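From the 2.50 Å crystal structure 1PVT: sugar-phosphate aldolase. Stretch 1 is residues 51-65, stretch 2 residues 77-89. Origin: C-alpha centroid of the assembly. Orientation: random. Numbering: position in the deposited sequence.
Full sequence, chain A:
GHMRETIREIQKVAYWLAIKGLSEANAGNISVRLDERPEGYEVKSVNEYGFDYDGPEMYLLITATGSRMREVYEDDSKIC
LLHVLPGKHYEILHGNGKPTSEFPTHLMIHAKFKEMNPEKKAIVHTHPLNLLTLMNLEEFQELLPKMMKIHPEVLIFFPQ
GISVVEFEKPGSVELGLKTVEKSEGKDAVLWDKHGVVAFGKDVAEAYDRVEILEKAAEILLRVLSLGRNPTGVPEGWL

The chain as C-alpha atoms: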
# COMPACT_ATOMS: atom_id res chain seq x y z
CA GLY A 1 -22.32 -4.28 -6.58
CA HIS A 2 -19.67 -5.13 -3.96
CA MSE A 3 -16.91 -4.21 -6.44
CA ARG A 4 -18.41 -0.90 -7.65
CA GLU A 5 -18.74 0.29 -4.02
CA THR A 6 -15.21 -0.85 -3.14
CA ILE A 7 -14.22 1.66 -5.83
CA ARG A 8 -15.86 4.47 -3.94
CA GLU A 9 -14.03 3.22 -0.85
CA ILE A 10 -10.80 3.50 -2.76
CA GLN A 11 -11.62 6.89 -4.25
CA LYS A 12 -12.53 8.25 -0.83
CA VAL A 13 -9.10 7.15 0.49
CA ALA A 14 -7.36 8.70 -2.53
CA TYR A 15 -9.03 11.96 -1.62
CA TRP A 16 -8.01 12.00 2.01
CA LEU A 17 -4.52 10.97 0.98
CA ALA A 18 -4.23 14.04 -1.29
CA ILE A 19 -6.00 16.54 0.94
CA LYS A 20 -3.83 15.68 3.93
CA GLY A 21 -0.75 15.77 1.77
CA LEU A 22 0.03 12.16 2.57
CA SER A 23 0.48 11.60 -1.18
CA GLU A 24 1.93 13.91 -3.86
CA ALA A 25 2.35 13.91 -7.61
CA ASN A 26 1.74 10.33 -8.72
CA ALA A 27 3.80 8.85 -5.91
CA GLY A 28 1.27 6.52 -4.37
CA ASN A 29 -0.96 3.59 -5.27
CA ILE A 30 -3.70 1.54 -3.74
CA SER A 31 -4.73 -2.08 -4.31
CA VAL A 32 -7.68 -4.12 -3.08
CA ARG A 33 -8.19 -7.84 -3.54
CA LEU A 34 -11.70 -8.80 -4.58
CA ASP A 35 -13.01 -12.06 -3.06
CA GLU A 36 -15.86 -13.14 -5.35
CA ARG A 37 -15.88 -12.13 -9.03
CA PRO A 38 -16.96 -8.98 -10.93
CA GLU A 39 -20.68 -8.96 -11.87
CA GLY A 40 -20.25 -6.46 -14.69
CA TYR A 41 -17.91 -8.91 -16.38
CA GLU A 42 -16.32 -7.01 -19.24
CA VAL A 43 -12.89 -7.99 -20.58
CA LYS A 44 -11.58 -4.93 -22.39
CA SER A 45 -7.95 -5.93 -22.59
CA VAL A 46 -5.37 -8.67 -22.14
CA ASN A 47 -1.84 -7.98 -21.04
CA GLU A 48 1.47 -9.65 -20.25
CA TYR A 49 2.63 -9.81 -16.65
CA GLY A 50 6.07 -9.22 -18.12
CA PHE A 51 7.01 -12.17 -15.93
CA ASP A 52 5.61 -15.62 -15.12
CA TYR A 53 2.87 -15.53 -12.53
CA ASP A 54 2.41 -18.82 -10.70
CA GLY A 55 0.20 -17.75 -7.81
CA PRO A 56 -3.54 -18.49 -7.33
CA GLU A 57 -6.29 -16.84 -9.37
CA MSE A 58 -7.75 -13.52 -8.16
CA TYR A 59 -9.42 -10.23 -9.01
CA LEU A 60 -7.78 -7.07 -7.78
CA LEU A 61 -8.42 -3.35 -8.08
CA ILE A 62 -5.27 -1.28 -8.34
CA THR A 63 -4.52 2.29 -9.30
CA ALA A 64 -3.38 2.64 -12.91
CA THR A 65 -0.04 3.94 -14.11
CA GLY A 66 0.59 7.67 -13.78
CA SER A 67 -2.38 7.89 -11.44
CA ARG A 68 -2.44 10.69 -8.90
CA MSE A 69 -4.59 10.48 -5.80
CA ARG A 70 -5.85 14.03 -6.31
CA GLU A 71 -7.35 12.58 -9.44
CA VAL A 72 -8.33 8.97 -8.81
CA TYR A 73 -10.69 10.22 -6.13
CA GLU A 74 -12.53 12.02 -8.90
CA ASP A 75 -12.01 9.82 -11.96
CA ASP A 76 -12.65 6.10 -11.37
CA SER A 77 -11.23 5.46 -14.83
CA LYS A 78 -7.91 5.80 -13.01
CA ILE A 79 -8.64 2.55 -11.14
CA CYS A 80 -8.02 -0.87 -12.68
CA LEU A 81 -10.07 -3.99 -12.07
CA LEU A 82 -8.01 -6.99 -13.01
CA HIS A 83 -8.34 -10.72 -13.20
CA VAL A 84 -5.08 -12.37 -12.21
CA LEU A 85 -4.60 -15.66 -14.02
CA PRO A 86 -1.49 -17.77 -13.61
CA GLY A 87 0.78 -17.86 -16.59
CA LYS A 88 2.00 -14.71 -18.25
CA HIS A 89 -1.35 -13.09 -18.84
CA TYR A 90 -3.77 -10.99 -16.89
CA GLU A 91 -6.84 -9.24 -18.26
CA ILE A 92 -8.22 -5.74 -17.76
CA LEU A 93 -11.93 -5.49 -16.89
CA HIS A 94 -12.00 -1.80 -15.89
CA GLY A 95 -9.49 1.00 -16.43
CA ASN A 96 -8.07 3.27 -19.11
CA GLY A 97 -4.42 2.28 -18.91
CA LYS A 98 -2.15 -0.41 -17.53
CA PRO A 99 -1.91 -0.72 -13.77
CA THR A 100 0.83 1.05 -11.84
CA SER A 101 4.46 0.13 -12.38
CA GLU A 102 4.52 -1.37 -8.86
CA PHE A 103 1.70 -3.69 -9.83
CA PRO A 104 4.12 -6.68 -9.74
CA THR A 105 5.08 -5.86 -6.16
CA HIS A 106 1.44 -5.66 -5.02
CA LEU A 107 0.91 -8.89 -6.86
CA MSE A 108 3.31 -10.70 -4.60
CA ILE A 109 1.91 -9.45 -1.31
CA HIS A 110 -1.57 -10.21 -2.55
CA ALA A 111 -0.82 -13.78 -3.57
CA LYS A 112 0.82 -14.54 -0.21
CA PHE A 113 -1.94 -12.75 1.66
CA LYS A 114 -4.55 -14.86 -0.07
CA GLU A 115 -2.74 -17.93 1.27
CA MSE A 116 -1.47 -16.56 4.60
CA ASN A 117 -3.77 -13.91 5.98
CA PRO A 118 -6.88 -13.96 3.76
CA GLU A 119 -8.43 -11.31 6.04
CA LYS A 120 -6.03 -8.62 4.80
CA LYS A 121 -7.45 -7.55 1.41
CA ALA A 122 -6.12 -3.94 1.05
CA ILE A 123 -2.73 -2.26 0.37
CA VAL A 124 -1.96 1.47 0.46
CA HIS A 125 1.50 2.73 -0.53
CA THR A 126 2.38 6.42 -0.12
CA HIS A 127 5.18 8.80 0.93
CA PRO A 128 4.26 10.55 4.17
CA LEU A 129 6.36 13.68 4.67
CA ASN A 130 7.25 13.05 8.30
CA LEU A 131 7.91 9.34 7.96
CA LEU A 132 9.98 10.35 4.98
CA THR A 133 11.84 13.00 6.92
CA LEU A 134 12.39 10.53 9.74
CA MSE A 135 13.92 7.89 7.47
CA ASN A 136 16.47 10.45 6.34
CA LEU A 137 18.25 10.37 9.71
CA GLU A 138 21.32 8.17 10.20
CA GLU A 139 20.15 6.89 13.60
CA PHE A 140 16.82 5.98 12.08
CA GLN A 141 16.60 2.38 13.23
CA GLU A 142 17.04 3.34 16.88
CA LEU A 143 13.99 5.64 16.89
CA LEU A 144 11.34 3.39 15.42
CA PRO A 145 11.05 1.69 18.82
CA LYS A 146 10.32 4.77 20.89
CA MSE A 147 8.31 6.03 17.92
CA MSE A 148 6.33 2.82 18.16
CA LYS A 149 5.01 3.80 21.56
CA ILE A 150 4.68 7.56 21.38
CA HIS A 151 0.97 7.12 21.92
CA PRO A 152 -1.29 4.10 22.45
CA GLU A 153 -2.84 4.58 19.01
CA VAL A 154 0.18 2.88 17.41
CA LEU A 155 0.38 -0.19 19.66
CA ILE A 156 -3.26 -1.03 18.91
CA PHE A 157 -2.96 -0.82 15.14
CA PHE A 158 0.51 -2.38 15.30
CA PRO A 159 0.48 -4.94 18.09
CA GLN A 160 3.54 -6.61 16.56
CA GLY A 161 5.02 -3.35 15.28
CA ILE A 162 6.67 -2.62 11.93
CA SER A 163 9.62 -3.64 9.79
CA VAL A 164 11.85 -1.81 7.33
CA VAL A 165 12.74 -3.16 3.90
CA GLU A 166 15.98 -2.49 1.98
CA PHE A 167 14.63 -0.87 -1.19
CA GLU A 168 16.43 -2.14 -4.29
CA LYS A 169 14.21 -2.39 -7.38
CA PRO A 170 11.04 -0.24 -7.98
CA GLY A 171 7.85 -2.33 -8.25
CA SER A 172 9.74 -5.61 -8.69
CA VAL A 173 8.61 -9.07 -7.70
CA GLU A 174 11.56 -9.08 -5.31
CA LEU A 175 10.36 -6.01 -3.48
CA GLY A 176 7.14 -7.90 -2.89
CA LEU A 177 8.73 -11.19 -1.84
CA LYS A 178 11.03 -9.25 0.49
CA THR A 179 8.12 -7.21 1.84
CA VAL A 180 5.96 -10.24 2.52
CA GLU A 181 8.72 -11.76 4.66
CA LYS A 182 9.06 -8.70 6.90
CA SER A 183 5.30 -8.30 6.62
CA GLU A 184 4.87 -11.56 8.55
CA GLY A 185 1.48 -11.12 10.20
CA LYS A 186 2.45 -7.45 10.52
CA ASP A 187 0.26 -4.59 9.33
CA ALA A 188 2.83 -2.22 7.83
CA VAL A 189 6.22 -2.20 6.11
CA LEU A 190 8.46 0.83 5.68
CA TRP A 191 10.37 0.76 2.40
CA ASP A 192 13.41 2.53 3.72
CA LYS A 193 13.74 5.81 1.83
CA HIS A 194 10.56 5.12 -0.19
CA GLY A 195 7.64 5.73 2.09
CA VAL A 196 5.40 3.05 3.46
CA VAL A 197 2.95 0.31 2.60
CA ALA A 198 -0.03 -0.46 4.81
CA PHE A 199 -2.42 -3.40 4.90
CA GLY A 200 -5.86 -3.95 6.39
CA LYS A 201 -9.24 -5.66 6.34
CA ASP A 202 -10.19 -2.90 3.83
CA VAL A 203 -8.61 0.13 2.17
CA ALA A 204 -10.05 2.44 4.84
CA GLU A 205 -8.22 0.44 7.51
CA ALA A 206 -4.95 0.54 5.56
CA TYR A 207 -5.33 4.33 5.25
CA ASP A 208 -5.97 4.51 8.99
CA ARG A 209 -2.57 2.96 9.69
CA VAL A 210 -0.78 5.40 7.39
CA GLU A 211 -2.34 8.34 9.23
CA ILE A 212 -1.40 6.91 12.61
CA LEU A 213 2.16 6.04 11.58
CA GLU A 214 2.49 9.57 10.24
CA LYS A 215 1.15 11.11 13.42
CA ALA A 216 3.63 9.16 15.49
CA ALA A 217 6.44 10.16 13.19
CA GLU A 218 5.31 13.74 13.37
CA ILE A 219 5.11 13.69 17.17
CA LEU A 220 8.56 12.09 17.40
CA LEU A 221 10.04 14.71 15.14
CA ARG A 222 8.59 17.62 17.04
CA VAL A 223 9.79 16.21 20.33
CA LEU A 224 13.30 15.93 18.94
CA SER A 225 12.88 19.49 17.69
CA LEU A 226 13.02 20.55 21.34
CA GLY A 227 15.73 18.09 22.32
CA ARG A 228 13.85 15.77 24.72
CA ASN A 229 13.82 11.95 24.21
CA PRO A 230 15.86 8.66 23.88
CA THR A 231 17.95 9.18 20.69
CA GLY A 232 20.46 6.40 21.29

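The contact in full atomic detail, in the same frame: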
# COMPACT_ATOMS: atom_id res chain seq x y z
N PHE A 51 6.34 -11.13 -16.70
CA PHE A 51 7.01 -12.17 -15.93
C PHE A 51 6.04 -13.34 -15.76
O PHE A 51 4.85 -13.20 -16.07
CB PHE A 51 7.44 -11.63 -14.57
CG PHE A 51 6.30 -11.13 -13.70
CD1 PHE A 51 5.62 -12.00 -12.86
CD2 PHE A 51 5.94 -9.79 -13.72
CE1 PHE A 51 4.58 -11.54 -12.04
CE2 PHE A 51 4.91 -9.32 -12.91
CZ PHE A 51 4.23 -10.19 -12.07
N ASP A 52 6.51 -14.48 -15.28
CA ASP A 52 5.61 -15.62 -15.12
C ASP A 52 4.94 -15.74 -13.76
O ASP A 52 5.57 -16.13 -12.77
CB ASP A 52 6.31 -16.94 -15.42
CG ASP A 52 5.35 -18.11 -15.35
OD1 ASP A 52 4.85 -18.43 -14.24
OD2 ASP A 52 5.08 -18.71 -16.41
N TYR A 53 3.65 -15.45 -13.74
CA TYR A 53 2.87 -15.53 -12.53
C TYR A 53 2.44 -16.97 -12.28
O TYR A 53 1.83 -17.61 -13.14
CB TYR A 53 1.64 -14.63 -12.64
CG TYR A 53 0.76 -14.72 -11.44
CD1 TYR A 53 1.23 -14.32 -10.19
CD2 TYR A 53 -0.52 -15.23 -11.53
CE1 TYR A 53 0.44 -14.43 -9.06
CE2 TYR A 53 -1.33 -15.35 -10.40
CZ TYR A 53 -0.85 -14.94 -9.16
OH TYR A 53 -1.64 -15.04 -8.04
N ASP A 54 2.75 -17.46 -11.08
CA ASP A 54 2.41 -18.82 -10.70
C ASP A 54 1.63 -18.87 -9.38
O ASP A 54 1.63 -19.88 -8.69
CB ASP A 54 3.70 -19.65 -10.57
CG ASP A 54 3.44 -21.04 -9.99
OD1 ASP A 54 2.60 -21.78 -10.55
OD2 ASP A 54 4.09 -21.40 -8.98
N GLY A 55 0.97 -17.77 -9.04
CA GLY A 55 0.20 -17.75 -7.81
C GLY A 55 -1.25 -18.05 -8.12
O GLY A 55 -1.61 -18.17 -9.30
N PRO A 56 -2.12 -18.20 -7.10
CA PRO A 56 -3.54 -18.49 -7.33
C PRO A 56 -4.24 -17.47 -8.23
O PRO A 56 -3.65 -16.48 -8.66
CB PRO A 56 -4.13 -18.50 -5.92
CG PRO A 56 -2.98 -18.98 -5.08
CD PRO A 56 -1.81 -18.20 -5.66
N GLU A 57 -5.51 -17.74 -8.53
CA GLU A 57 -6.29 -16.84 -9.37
C GLU A 57 -6.95 -15.82 -8.45
O GLU A 57 -7.31 -16.14 -7.32
CB GLU A 57 -7.37 -17.63 -10.10
CG GLU A 57 -8.46 -16.77 -10.69
CD GLU A 57 -9.75 -17.53 -10.88
OE1 GLU A 57 -10.21 -18.16 -9.90
OE2 GLU A 57 -10.31 -17.50 -12.00
N MSE A 58 -7.11 -14.58 -8.94
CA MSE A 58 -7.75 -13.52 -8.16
C MSE A 58 -8.18 -12.33 -9.00
O MSE A 58 -7.82 -12.21 -10.16
CB MSE A 58 -6.81 -13.01 -7.06
CG MSE A 58 -5.56 -12.31 -7.59
SE MSE A 58 -4.59 -11.21 -6.30
CE MSE A 58 -3.35 -12.51 -5.59
N TYR A 59 -8.95 -11.45 -8.38
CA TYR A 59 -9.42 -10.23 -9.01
C TYR A 59 -8.97 -9.11 -8.09
O TYR A 59 -9.29 -9.10 -6.91
CB TYR A 59 -10.94 -10.18 -9.08
CG TYR A 59 -11.57 -11.15 -10.03
CD1 TYR A 59 -11.73 -10.85 -11.38
CD2 TYR A 59 -12.06 -12.37 -9.57
CE1 TYR A 59 -12.39 -11.73 -12.24
CE2 TYR A 59 -12.71 -13.25 -10.41
CZ TYR A 59 -12.88 -12.93 -11.74
OH TYR A 59 -13.56 -13.82 -12.54
N LEU A 60 -8.21 -8.16 -8.62
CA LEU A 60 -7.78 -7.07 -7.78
C LEU A 60 -7.88 -5.71 -8.47
O LEU A 60 -7.65 -5.57 -9.68
CB LEU A 60 -6.35 -7.29 -7.26
CG LEU A 60 -5.19 -6.67 -8.04
CD1 LEU A 60 -3.99 -6.46 -7.12
CD2 LEU A 60 -4.84 -7.56 -9.21
N LEU A 61 -8.27 -4.73 -7.66
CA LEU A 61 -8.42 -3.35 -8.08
C LEU A 61 -7.13 -2.66 -7.69
O LEU A 61 -6.69 -2.75 -6.54
CB LEU A 61 -9.60 -2.70 -7.33
CG LEU A 61 -11.02 -3.00 -7.83
CD1 LEU A 61 -12.04 -2.72 -6.73
CD2 LEU A 61 -11.29 -2.16 -9.08
N ILE A 62 -6.51 -1.98 -8.64
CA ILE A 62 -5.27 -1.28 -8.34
C ILE A 62 -5.22 -0.01 -9.17
O ILE A 62 -5.71 0.03 -10.30
CB ILE A 62 -4.05 -2.16 -8.66
CG1 ILE A 62 -2.76 -1.47 -8.18
CG2 ILE A 62 -3.96 -2.41 -10.15
CD1 ILE A 62 -1.52 -2.32 -8.32
N THR A 63 -4.64 1.03 -8.60
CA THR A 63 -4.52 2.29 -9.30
C THR A 63 -3.73 2.02 -10.57
O THR A 63 -2.87 1.14 -10.60
CB THR A 63 -3.81 3.36 -8.41
OG1 THR A 63 -2.70 2.78 -7.72
CG2 THR A 63 -4.77 3.90 -7.37
N ALA A 64 -4.05 2.77 -11.62
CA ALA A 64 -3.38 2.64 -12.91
C ALA A 64 -2.06 3.38 -12.90
O ALA A 64 -1.71 4.04 -11.94
CB ALA A 64 -4.26 3.17 -14.02
N THR A 65 -1.34 3.29 -14.01
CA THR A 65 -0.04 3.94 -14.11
C THR A 65 -0.19 5.43 -14.36
O THR A 65 -1.03 5.85 -15.16
CB THR A 65 0.80 3.26 -15.22
OG1 THR A 65 2.04 3.97 -15.39
CG2 THR A 65 0.02 3.22 -16.52
N SER A 77 -11.80 6.08 -13.65
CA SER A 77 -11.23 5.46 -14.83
C SER A 77 -9.75 5.27 -14.52
O SER A 77 -9.04 4.60 -15.25
CB SER A 77 -11.34 6.36 -16.03
OG SER A 77 -10.25 7.26 -16.02
N LYS A 78 -9.30 5.90 -13.43
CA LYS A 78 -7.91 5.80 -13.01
C LYS A 78 -7.71 4.59 -12.09
O LYS A 78 -6.66 4.44 -11.49
CB LYS A 78 -7.49 7.06 -12.24
CG LYS A 78 -7.71 8.37 -12.96
CD LYS A 78 -6.63 8.67 -14.00
CE LYS A 78 -6.78 10.08 -14.57
NZ LYS A 78 -5.62 10.49 -15.42
N ILE A 79 -8.74 3.75 -11.97
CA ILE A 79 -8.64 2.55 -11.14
C ILE A 79 -8.84 1.32 -12.00
O ILE A 79 -9.80 1.25 -12.76
CB ILE A 79 -9.70 2.55 -10.02
CG1 ILE A 79 -9.45 3.72 -9.05
CG2 ILE A 79 -9.69 1.20 -9.29
CD1 ILE A 79 -10.43 3.81 -7.90
N CYS A 80 -7.93 0.35 -11.88
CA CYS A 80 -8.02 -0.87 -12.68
C CYS A 80 -8.57 -2.09 -11.94
O CYS A 80 -8.18 -2.38 -10.81
CB CYS A 80 -6.64 -1.23 -13.26
SG CYS A 80 -6.00 -0.11 -14.53
N LEU A 81 -9.50 -2.76 -12.60
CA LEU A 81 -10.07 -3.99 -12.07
C LEU A 81 -9.37 -5.03 -12.91
O LEU A 81 -9.40 -4.98 -14.14
CB LEU A 81 -11.57 -4.09 -12.32
CG LEU A 81 -12.05 -5.52 -12.08
CD1 LEU A 81 -11.78 -5.94 -10.64
CD2 LEU A 81 -13.52 -5.62 -12.39
N LEU A 82 -8.74 -5.99 -12.26
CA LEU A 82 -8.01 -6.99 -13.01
C LEU A 82 -8.31 -8.40 -12.57
O LEU A 82 -8.65 -8.65 -11.41
CB LEU A 82 -6.52 -6.74 -12.85
CG LEU A 82 -6.06 -5.32 -13.14
CD1 LEU A 82 -4.60 -5.22 -12.73
CD2 LEU A 82 -6.26 -4.97 -14.61
N HIS A 83 -8.16 -9.32 -13.51
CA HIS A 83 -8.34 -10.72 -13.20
C HIS A 83 -6.94 -11.30 -13.35
O HIS A 83 -6.33 -11.25 -14.43
CB HIS A 83 -9.32 -11.38 -14.17
CG HIS A 83 -9.65 -12.80 -13.82
ND1 HIS A 83 -9.96 -13.19 -12.53
CD2 HIS A 83 -9.73 -13.91 -14.58
CE1 HIS A 83 -10.21 -14.49 -12.52
NE2 HIS A 83 -10.07 -14.95 -13.75
N VAL A 84 -6.41 -11.81 -12.24
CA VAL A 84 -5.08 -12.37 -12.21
C VAL A 84 -5.10 -13.88 -12.43
O VAL A 84 -5.53 -14.66 -11.56
CB VAL A 84 -4.37 -12.03 -10.88
CG1 VAL A 84 -3.00 -12.66 -10.83
CG2 VAL A 84 -4.24 -10.52 -10.75
N LEU A 85 -4.65 -14.27 -13.62
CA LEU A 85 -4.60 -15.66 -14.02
C LEU A 85 -3.17 -16.10 -14.15
O LEU A 85 -2.35 -15.42 -14.78
CB LEU A 85 -5.29 -15.86 -15.36
CG LEU A 85 -6.81 -15.73 -15.27
CD1 LEU A 85 -7.39 -15.76 -16.66
CD2 LEU A 85 -7.38 -16.84 -14.38
N PRO A 86 -2.85 -17.25 -13.54
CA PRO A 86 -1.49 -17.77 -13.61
C PRO A 86 -1.01 -17.66 -15.05
O PRO A 86 -1.77 -17.33 -15.96
CB PRO A 86 -1.66 -19.22 -13.17
CG PRO A 86 -2.79 -19.13 -12.18
CD PRO A 86 -3.76 -18.19 -12.86
N GLY A 87 0.26 -17.94 -15.25
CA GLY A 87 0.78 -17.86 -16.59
C GLY A 87 1.42 -16.51 -16.75
O GLY A 87 1.92 -15.95 -15.79
N LYS A 88 1.38 -15.99 -17.97
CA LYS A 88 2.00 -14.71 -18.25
C LYS A 88 0.96 -13.66 -18.62
O LYS A 88 1.30 -12.53 -18.99
CB LYS A 88 3.01 -14.89 -19.40
CG LYS A 88 4.10 -15.91 -19.09
CD LYS A 88 4.84 -16.36 -20.34
CE LYS A 88 5.43 -15.18 -21.10
NZ LYS A 88 6.08 -15.60 -22.38
N HIS A 89 -0.31 -14.03 -18.49
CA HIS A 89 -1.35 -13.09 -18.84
C HIS A 89 -2.37 -12.78 -17.78
O HIS A 89 -2.77 -13.63 -16.97
CB HIS A 89 -2.05 -13.56 -20.12
CG HIS A 89 -1.17 -13.50 -21.33
ND1 HIS A 89 -0.62 -12.32 -21.79
CD2 HIS A 89 -0.69 -14.48 -22.13
CE1 HIS A 89 0.14 -12.58 -22.84
NE2 HIS A 89 0.12 -13.88 -23.07

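What fixes the two strands side by side? Strands 58-63 and 79-84 run antiparallel, and Met58, Leu60 and Ile62 each pair with one residue opposite through two backbone hydrogen bonds. Met58 N reaches Val84 O at 3.1 Å and Val84 N reaches Met58 O at 2.5 Å; Leu60 and Leu82 repeat the pattern, as do Ile62 and Cys80. Between these pairs the backbones draw closer, to a CA-CA distance of 4.4 Å for both Tyr59-His83 and Leu61-Leu81, and CA-H...O contacts fill the narrow gaps, such as Leu61 CA to Cys80 O at 2.9 Å. Beyond the strand, Ala64 N continues the ladder to Lys78 O at 3.1 Å.

How do the side chains fit on the face that carries Met58, Leu60 and Ile62? They interlock diagonally as well as straight across. Leu60 CD2 lies 4.1 Å from Leu82 CB but comes closer to Val84 CG2, at 3.4 Å, while Ile62 CG2 reaches Leu82 CD1 at 3.9 Å. Val84, with the largest covered area in the contact, is wedged among three neighbours: its CB meets Met58 CG at 3.5 Å, and its CG1 lies over one face of the Tyr53 ring, 3.2 Å from CE2. Its two methyls thus serve different partners, CG2 touching Leu60 and CG1 the tyrosine. At the far end, the small Ala64 sets its CB 3.7 Å from Cys80 SG.

What packs on the opposite face? The end of the Leu61 side chain comes nearer stretch 2, so that CD2 lies between Ile79 CG2 at 3.7 Å and Leu81 CB at 3.8 Å. Farther along, the flat rings of Tyr59 and His83 form an offset stack, with centroids 3.9 Å apart and planes inclined by 27°. Their side chains are buried, and the tyrosine OH is satisfied elsewhere in the structure. Glu57 curls its end inward to the edge of the histidine ring, where OE2 is 3.1 Å from His83 NE2.

How does the contact continue past the strands? The register shifts by two, and a second, shorter ladder joins Tyr53 to Gly87: Tyr53 N to Gly87 O and Gly87 N to Tyr53 O are both 2.7 Å. Gly87 suits its place because its backbone angles would jam a CB against the preceding carbonyl. In the intervening loop, Tyr53 OH bonds to Pro56 O at 2.5 Å, anchoring the ring beside Val84. Gly55 leaves room for that hydroxyl, since a CB there would clash with it, and its O receives the bump of Pro86 CG at 3.3 Å.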